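Local coordinates for Amy13K (PDB 6B3P), which binds starch-type glucans such as maltoheptaose through family 26 carbohydrate-binding modules of a cell-surface alpha-amylase from a human gut bacterium, at residues W99-L108 against V182-G193. Numbering follows the deposited sequence.
Sequences WKYVTTIHYL and VTSTSTELWVTG. With EDO (1,2-ethanediol), chain J.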
ATOM      1  N   TRP A  99       7.036  -9.532 -10.311  1.00 29.67           N
ATOM      2  CA  TRP A  99       6.519  -8.754  -9.184  1.00 28.38           C
ATOM      3  C   TRP A  99       5.672  -9.623  -8.257  1.00 26.81           C
ATOM      4  O   TRP A  99       4.924 -10.489  -8.713  1.00 28.16           O
ATOM      5  CB  TRP A  99       5.687  -7.566  -9.672  1.00 29.35           C
ATOM      6  CG  TRP A  99       6.497  -6.429 -10.228  1.00 32.71           C
ATOM      7  CD1 TRP A  99       7.504  -6.509 -11.147  1.00 33.23           C
ATOM      8  CD2 TRP A  99       6.356  -5.037  -9.909  1.00 29.74           C
ATOM      9  NE1 TRP A  99       7.999  -5.254 -11.418  1.00 36.01           N
ATOM     10  CE2 TRP A  99       7.311  -4.334 -10.672  1.00 33.81           C
ATOM     11  CE3 TRP A  99       5.514  -4.317  -9.055  1.00 29.39           C
ATOM     12  CZ2 TRP A  99       7.449  -2.948 -10.605  1.00 31.54           C
ATOM     13  CZ3 TRP A  99       5.656  -2.940  -8.986  1.00 30.54           C
ATOM     14  CH2 TRP A  99       6.613  -2.271  -9.758  1.00 31.11           C
ATOM     15  N   LYS A 100       5.805  -9.385  -6.955  1.00 34.06           N
ATOM     16  CA  LYS A 100       4.979 -10.045  -5.947  1.00 32.06           C
ATOM     17  C   LYS A 100       4.004  -9.051  -5.329  1.00 31.81           C
ATOM     18  O   LYS A 100       4.118  -7.842  -5.542  1.00 26.75           O
ATOM     19  CB  LYS A 100       5.842 -10.657  -4.843  1.00 31.22           C
ATOM     20  CG  LYS A 100       6.953 -11.559  -5.327  1.00 36.13           C
ATOM     21  CD  LYS A 100       6.425 -12.911  -5.754  1.00 50.63           C
ATOM     22  CE  LYS A 100       7.563 -13.886  -6.025  1.00 50.36           C
ATOM     23  NZ  LYS A 100       8.451 -14.064  -4.840  1.00 48.35           N
ATOM     24  N   TYR A 101       3.055  -9.569  -4.557  1.00 33.97           N
ATOM     25  CA  TYR A 101       2.142  -8.731  -3.791  1.00 30.02           C
ATOM     26  C   TYR A 101       2.641  -8.604  -2.365  1.00 29.30           C
ATOM     27  O   TYR A 101       2.555  -9.546  -1.578  1.00 31.72           O
ATOM     28  CB  TYR A 101       0.729  -9.304  -3.826  1.00 28.01           C
ATOM     29  CG  TYR A 101       0.123  -9.221  -5.199  1.00 29.22           C
ATOM     30  CD1 TYR A 101       0.284 -10.252  -6.111  1.00 27.63           C
ATOM     31  CD2 TYR A 101      -0.584  -8.096  -5.596  1.00 31.42           C
ATOM     32  CE1 TYR A 101      -0.258 -10.175  -7.374  1.00 29.03           C
ATOM     33  CE2 TYR A 101      -1.127  -8.007  -6.859  1.00 26.38           C
ATOM     34  CZ  TYR A 101      -0.959  -9.048  -7.746  1.00 31.82           C
ATOM     35  OH  TYR A 101      -1.502  -8.970  -9.006  1.00 37.60           O
ATOM     36  N   VAL A 102       3.162  -7.425  -2.047  1.00 28.86           N
ATOM     37  CA  VAL A 102       3.790  -7.171  -0.757  1.00 31.83           C
ATOM     38  C   VAL A 102       2.896  -6.280   0.090  1.00 36.83           C
ATOM     39  O   VAL A 102       2.764  -5.083  -0.172  1.00 33.25           O
ATOM     40  CB  VAL A 102       5.167  -6.505  -0.928  1.00 29.77           C
ATOM     41  CG1 VAL A 102       5.870  -6.370   0.417  1.00 33.45           C
ATOM     42  CG2 VAL A 102       6.018  -7.304  -1.895  1.00 37.51           C
ATOM     43  N   THR A 103       2.289  -6.877   1.109  1.00 29.17           N
ATOM     44  CA  THR A 103       1.358  -6.171   1.976  1.00 29.38           C
ATOM     45  C   THR A 103       2.026  -5.846   3.306  1.00 31.36           C
ATOM     46  O   THR A 103       2.447  -6.741   4.039  1.00 32.82           O
ATOM     47  CB  THR A 103       0.082  -6.997   2.218  1.00 30.23           C
ATOM     48  OG1 THR A 103      -0.474  -7.394   0.956  1.00 31.77           O
ATOM     49  CG2 THR A 103      -0.951  -6.186   2.985  1.00 27.95           C
ATOM     50  N   THR A 104       2.125  -4.553   3.598  1.00 31.31           N
ATOM     51  CA  THR A 104       2.750  -4.069   4.824  1.00 31.85           C
ATOM     52  C   THR A 104       1.688  -3.559   5.787  1.00 33.35           C
ATOM     53  O   THR A 104       0.861  -2.727   5.419  1.00 32.65           O
ATOM     54  CB  THR A 104       3.760  -2.939   4.533  1.00 39.48           C
ATOM     55  OG1 THR A 104       4.725  -3.395   3.578  1.00 32.39           O
ATOM     56  CG2 THR A 104       4.473  -2.496   5.812  1.00 38.27           C
ATOM     57  N   ILE A 105       1.713  -4.062   7.017  1.00 36.06           N
ATOM     58  CA  ILE A 105       0.739  -3.662   8.027  1.00 39.46           C
ATOM     59  C   ILE A 105       1.441  -3.161   9.284  1.00 34.22           C
ATOM     60  O   ILE A 105       2.243  -3.877   9.889  1.00 36.93           O
ATOM     61  CB  ILE A 105      -0.205  -4.823   8.393  1.00 36.18           C
ATOM     62  CG1 ILE A 105      -0.843  -5.410   7.131  1.00 34.50           C
ATOM     63  CG2 ILE A 105      -1.294  -4.341   9.348  1.00 37.37           C
ATOM     64  CD1 ILE A 105      -1.546  -6.737   7.349  1.00 36.16           C
ATOM     65  N   HIS A 106       1.130  -1.925   9.663  1.00 32.73           N
ATOM     66  CA  HIS A 106       1.697  -1.299  10.851  1.00 39.71           C
ATOM     67  C   HIS A 106       0.706  -1.358  12.007  1.00 37.53           C
ATOM     68  O   HIS A 106      -0.465  -1.018  11.839  1.00 36.79           O
ATOM     69  CB  HIS A 106       2.070   0.159  10.568  1.00 41.51           C
ATOM     70  CG  HIS A 106       2.942   0.339   9.364  1.00 45.48           C
ATOM     71  ND1 HIS A 106       4.241  -0.121   9.310  1.00 40.04           N
ATOM     72  CD2 HIS A 106       2.707   0.939   8.173  1.00 36.27           C
ATOM     73  CE1 HIS A 106       4.765   0.183   8.137  1.00 43.59           C
ATOM     74  NE2 HIS A 106       3.854   0.828   7.428  1.00 40.46           N
ATOM     75  N   TYR A 107       1.175  -1.793  13.173  1.00 39.33           N
ATOM     76  CA  TYR A 107       0.340  -1.815  14.370  1.00 43.95           C
ATOM     77  C   TYR A 107       0.918  -0.956  15.487  1.00 42.07           C
ATOM     78  O   TYR A 107       2.096  -1.067  15.826  1.00 42.08           O
ATOM     79  CB  TYR A 107       0.154  -3.240  14.882  1.00 46.77           C
ATOM     80  CG  TYR A 107      -0.725  -3.300  16.106  1.00 46.57           C
ATOM     81  CD1 TYR A 107      -2.065  -2.942  16.036  1.00 43.58           C
ATOM     82  CD2 TYR A 107      -0.217  -3.703  17.334  1.00 47.42           C
ATOM     83  CE1 TYR A 107      -2.877  -2.986  17.152  1.00 44.23           C
ATOM     84  CE2 TYR A 107      -1.021  -3.752  18.458  1.00 47.51           C
ATOM     85  CZ  TYR A 107      -2.350  -3.392  18.360  1.00 49.18           C
ATOM     86  OH  TYR A 107      -3.154  -3.441  19.474  1.00 52.40           O
ATOM     87  N   LEU A 108       0.067  -0.114  16.061  1.00 46.60           N
ATOM     88  CA  LEU A 108       0.450   0.745  17.171  1.00 50.25           C
ATOM     89  C   LEU A 108       0.195   0.053  18.503  1.00 47.62           C
ATOM     90  O   LEU A 108      -0.941  -0.004  18.973  1.00 43.60           O
ATOM     91  CB  LEU A 108      -0.323   2.059  17.117  1.00 50.79           C
ATOM     92  CG  LEU A 108      -0.098   3.031  18.276  1.00 48.77           C
ATOM     93  CD1 LEU A 108       1.352   3.467  18.341  1.00 48.66           C
ATOM     94  CD2 LEU A 108      -1.013   4.225  18.117  1.00 42.28           C
ATOM     95  N   VAL A 182      -6.216  -6.796  -0.329  1.00 31.81           N
ATOM     96  CA  VAL A 182      -5.034  -6.488  -1.128  1.00 24.15           C
ATOM     97  C   VAL A 182      -5.477  -5.800  -2.416  1.00 25.63           C
ATOM     98  O   VAL A 182      -6.091  -6.420  -3.283  1.00 32.53           O
ATOM     99  CB  VAL A 182      -4.214  -7.760  -1.449  1.00 26.90           C
ATOM    100  CG1 VAL A 182      -2.964  -7.407  -2.247  1.00 31.68           C
ATOM    101  CG2 VAL A 182      -3.835  -8.484  -0.159  1.00 29.16           C
ATOM    102  N   THR A 183      -5.162  -4.511  -2.524  1.00 24.30           N
ATOM    103  CA  THR A 183      -5.630  -3.677  -3.628  1.00 26.37           C
ATOM    104  C   THR A 183      -4.519  -3.354  -4.624  1.00 27.96           C
ATOM    105  O   THR A 183      -4.759  -2.698  -5.636  1.00 27.03           O
ATOM    106  CB  THR A 183      -6.224  -2.357  -3.100  1.00 25.78           C
ATOM    107  OG1 THR A 183      -5.266  -1.703  -2.257  1.00 29.76           O
ATOM    108  CG2 THR A 183      -7.497  -2.628  -2.307  1.00 35.35           C
ATOM    109  N   SER A 184      -3.306  -3.815  -4.337  1.00 26.75           N
ATOM    110  CA  SER A 184      -2.168  -3.569  -5.215  1.00 24.30           C
ATOM    111  C   SER A 184      -0.969  -4.401  -4.777  1.00 30.82           C
ATOM    112  O   SER A 184      -1.022  -5.087  -3.758  1.00 26.72           O
ATOM    113  CB  SER A 184      -1.798  -2.087  -5.212  1.00 27.52           C
ATOM    114  OG  SER A 184      -1.050  -1.754  -4.056  1.00 28.91           O
ATOM    115  N   THR A 185       0.112  -4.329  -5.549  1.00 25.90           N
ATOM    116  CA  THR A 185       1.331  -5.068  -5.238  1.00 25.72           C
ATOM    117  C   THR A 185       2.096  -4.471  -4.053  1.00 24.64           C
ATOM    118  O   THR A 185       3.062  -5.064  -3.571  1.00 27.81           O
ATOM    119  CB  THR A 185       2.275  -5.122  -6.456  1.00 27.61           C
ATOM    120  OG1 THR A 185       2.510  -3.795  -6.944  1.00 25.71           O
ATOM    121  CG2 THR A 185       1.671  -5.963  -7.568  1.00 23.64           C
ATOM    122  N   SER A 186       1.672  -3.297  -3.597  1.00 24.30           N
ATOM    123  CA  SER A 186       2.311  -2.638  -2.458  1.00 28.25           C
ATOM    124  C   SER A 186       1.268  -2.025  -1.524  1.00 32.32           C
ATOM    125  O   SER A 186       1.313  -0.835  -1.211  1.00 28.46           O
ATOM    126  CB  SER A 186       3.288  -1.565  -2.941  1.00 32.49           C
ATOM    127  OG  SER A 186       2.628  -0.604  -3.747  1.00 28.69           O
ATOM    128  N   THR A 187       0.330  -2.855  -1.079  1.00 29.80           N
ATOM    129  CA  THR A 187      -0.728  -2.416  -0.177  1.00 30.41           C
ATOM    130  C   THR A 187      -0.163  -2.133   1.211  1.00 29.00           C
ATOM    131  O   THR A 187       0.619  -2.922   1.744  1.00 27.22           O
ATOM    132  CB  THR A 187      -1.845  -3.471  -0.069  1.00 28.88           C
ATOM    133  OG1 THR A 187      -2.391  -3.727  -1.367  1.00 27.88           O
ATOM    134  CG2 THR A 187      -2.963  -3.004   0.866  1.00 32.62           C
ATOM    135  N   GLU A 188      -0.567  -1.007   1.791  1.00 27.77           N
ATOM    136  CA  GLU A 188      -0.089  -0.603   3.107  1.00 32.84           C
ATOM    137  C   GLU A 188      -1.254  -0.210   4.014  1.00 31.22           C
ATOM    138  O   GLU A 188      -2.158   0.515   3.596  1.00 32.80           O
ATOM    139  CB  GLU A 188       0.899   0.558   2.980  1.00 37.13           C
ATOM    140  CG  GLU A 188       1.624   0.899   4.275  1.00 41.65           C
ATOM    141  CD  GLU A 188       2.688   1.961   4.086  1.00 47.63           C
ATOM    142  OE1 GLU A 188       2.625   2.698   3.080  1.00 50.89           O
ATOM    143  OE2 GLU A 188       3.591   2.057   4.944  1.00 51.02           O
ATOM    144  N   LEU A 189      -1.223  -0.692   5.253  1.00 38.70           N
ATOM    145  CA  LEU A 189      -2.283  -0.421   6.222  1.00 37.86           C
ATOM    146  C   LEU A 189      -1.717  -0.029   7.586  1.00 33.69           C
ATOM    147  O   LEU A 189      -0.591  -0.387   7.927  1.00 35.08           O
ATOM    148  CB  LEU A 189      -3.185  -1.646   6.379  1.00 37.15           C
ATOM    149  CG  LEU A 189      -3.898  -2.136   5.120  1.00 41.44           C
ATOM    150  CD1 LEU A 189      -4.506  -3.507   5.365  1.00 40.76           C
ATOM    151  CD2 LEU A 189      -4.968  -1.146   4.691  1.00 36.98           C
ATOM    152  N   TRP A 190      -2.513   0.713   8.353  1.00 39.20           N
ATOM    153  CA  TRP A 190      -2.171   1.088   9.722  1.00 41.19           C
ATOM    154  C   TRP A 190      -3.290   0.652  10.661  1.00 35.80           C
ATOM    155  O   TRP A 190      -4.466   0.896  10.385  1.00 37.38           O
ATOM    156  CB  TRP A 190      -1.947   2.597   9.833  1.00 45.80           C
ATOM    157  CG  TRP A 190      -0.749   3.090   9.089  1.00 40.49           C
ATOM    158  CD1 TRP A 190       0.495   3.321   9.600  1.00 44.70           C
ATOM    159  CD2 TRP A 190      -0.678   3.421   7.697  1.00 42.44           C
ATOM    160  NE1 TRP A 190       1.337   3.773   8.613  1.00 47.83           N
ATOM    161  CE2 TRP A 190       0.640   3.844   7.435  1.00 50.53           C
ATOM    162  CE3 TRP A 190      -1.601   3.400   6.647  1.00 43.29           C
ATOM    163  CZ2 TRP A 190       1.059   4.241   6.167  1.00 46.39           C
ATOM    164  CZ3 TRP A 190      -1.183   3.796   5.387  1.00 43.84           C
ATOM    165  CH2 TRP A 190       0.134   4.211   5.160  1.00 39.57           C
ATOM    166  N   VAL A 191      -2.925   0.014  11.770  1.00 39.02           N
ATOM    167  CA  VAL A 191      -3.912  -0.505  12.714  1.00 45.32           C
ATOM    168  C   VAL A 191      -3.657   0.005  14.131  1.00 38.54           C
ATOM    169  O   VAL A 191      -2.516   0.059  14.589  1.00 38.80           O
ATOM    170  CB  VAL A 191      -3.920  -2.048  12.726  1.00 41.24           C
ATOM    171  CG1 VAL A 191      -5.052  -2.576  13.606  1.00 44.87           C
ATOM    172  CG2 VAL A 191      -4.054  -2.590  11.308  1.00 42.88           C
ATOM    173  N   THR A 192      -4.737   0.387  14.808  1.00 47.47           N
ATOM    174  CA  THR A 192      -4.677   0.806  16.204  1.00 52.79           C
ATOM    175  C   THR A 192      -5.785   0.148  17.016  1.00 51.46           C
ATOM    176  O   THR A 192      -6.820  -0.238  16.473  1.00 45.33           O
ATOM    177  CB  THR A 192      -4.810   2.334  16.347  1.00 49.80           C
ATOM    178  OG1 THR A 192      -6.079   2.755  15.832  1.00 50.35           O
ATOM    179  CG2 THR A 192      -3.696   3.045  15.598  1.00 47.51           C
ATOM    180  N   GLY A 193      -5.561   0.027  18.320  1.00 54.74           N
ATOM    181  CA  GLY A 193      -6.585  -0.441  19.233  1.00 54.89           C
ATOM    182  C   GLY A 193      -6.474  -1.914  19.563  1.00 56.97           C
ATOM    183  O   GLY A 193      -5.513  -2.580  19.180  1.00 46.10           O
TER
HETATM  184  C1  EDO J 411       9.477  -7.760  -4.668  1.00 56.61           C
HETATM  185  O1  EDO J 411       8.608  -8.448  -5.577  1.00 51.69           O
HETATM  186  C2  EDO J 411       9.271  -8.303  -3.258  1.00 58.63           C
HETATM  187  O2  EDO J 411       9.610  -9.694  -3.198  1.00 68.17           O
HETATM  188  O   HOH W   1       0.316  -5.738  -1.473  1.00 29.37           O
HETATM  189  O   HOH W   2      -3.262   1.198  19.459  1.00 49.93           O
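Over one face of the Trp190 indole, toward its rim, lie His106 CD2, 3.2 Å from Trp190 NE1, and Glu188 CG; the imidazole and the five-membered ring are inclined at 36°. These rings sit on parallel neighbouring strands, 101-108 and 188-192, in the beta-sandwich of the second CBM26 module. At the imidazole edge, Glu188 OE2 accepts a hydrogen bond from His106 NE2 (2.8 Å), almost exactly in the ring plane and through the anti lone pair of the carboxylate. Asp152 binds ND1, so both ring nitrogens are engaged and the rotation of the imidazole is fixed, perhaps with its positive form favoured. His106 binds the partner strand through N to Leu189 O and through O to Val191 N. On the face turned to strands 163-168 and 178-180, Ile105 CG2 meets Val191 CG2 at 3.8 Å. Farther back, Thr185 CG2 covers a face of the Tyr101 ring in a CH-pi contact, while Ser184 O lies at its edge. Tyr107, with CG anti to the backbone N (chi1 -179°), runs past Val191 to Gly193, where its OH donates to Gly193 O at 2.5 Å, tilted 29° from the carbonyl plane. A phenylalanine here would probably leave Gly193 O without its hydroxyl partner and the loop that follows strand 188-192 less firmly held. Beside that bond, one water donates to Leu108 O and accepts from Gly193 N at 2.8 Å.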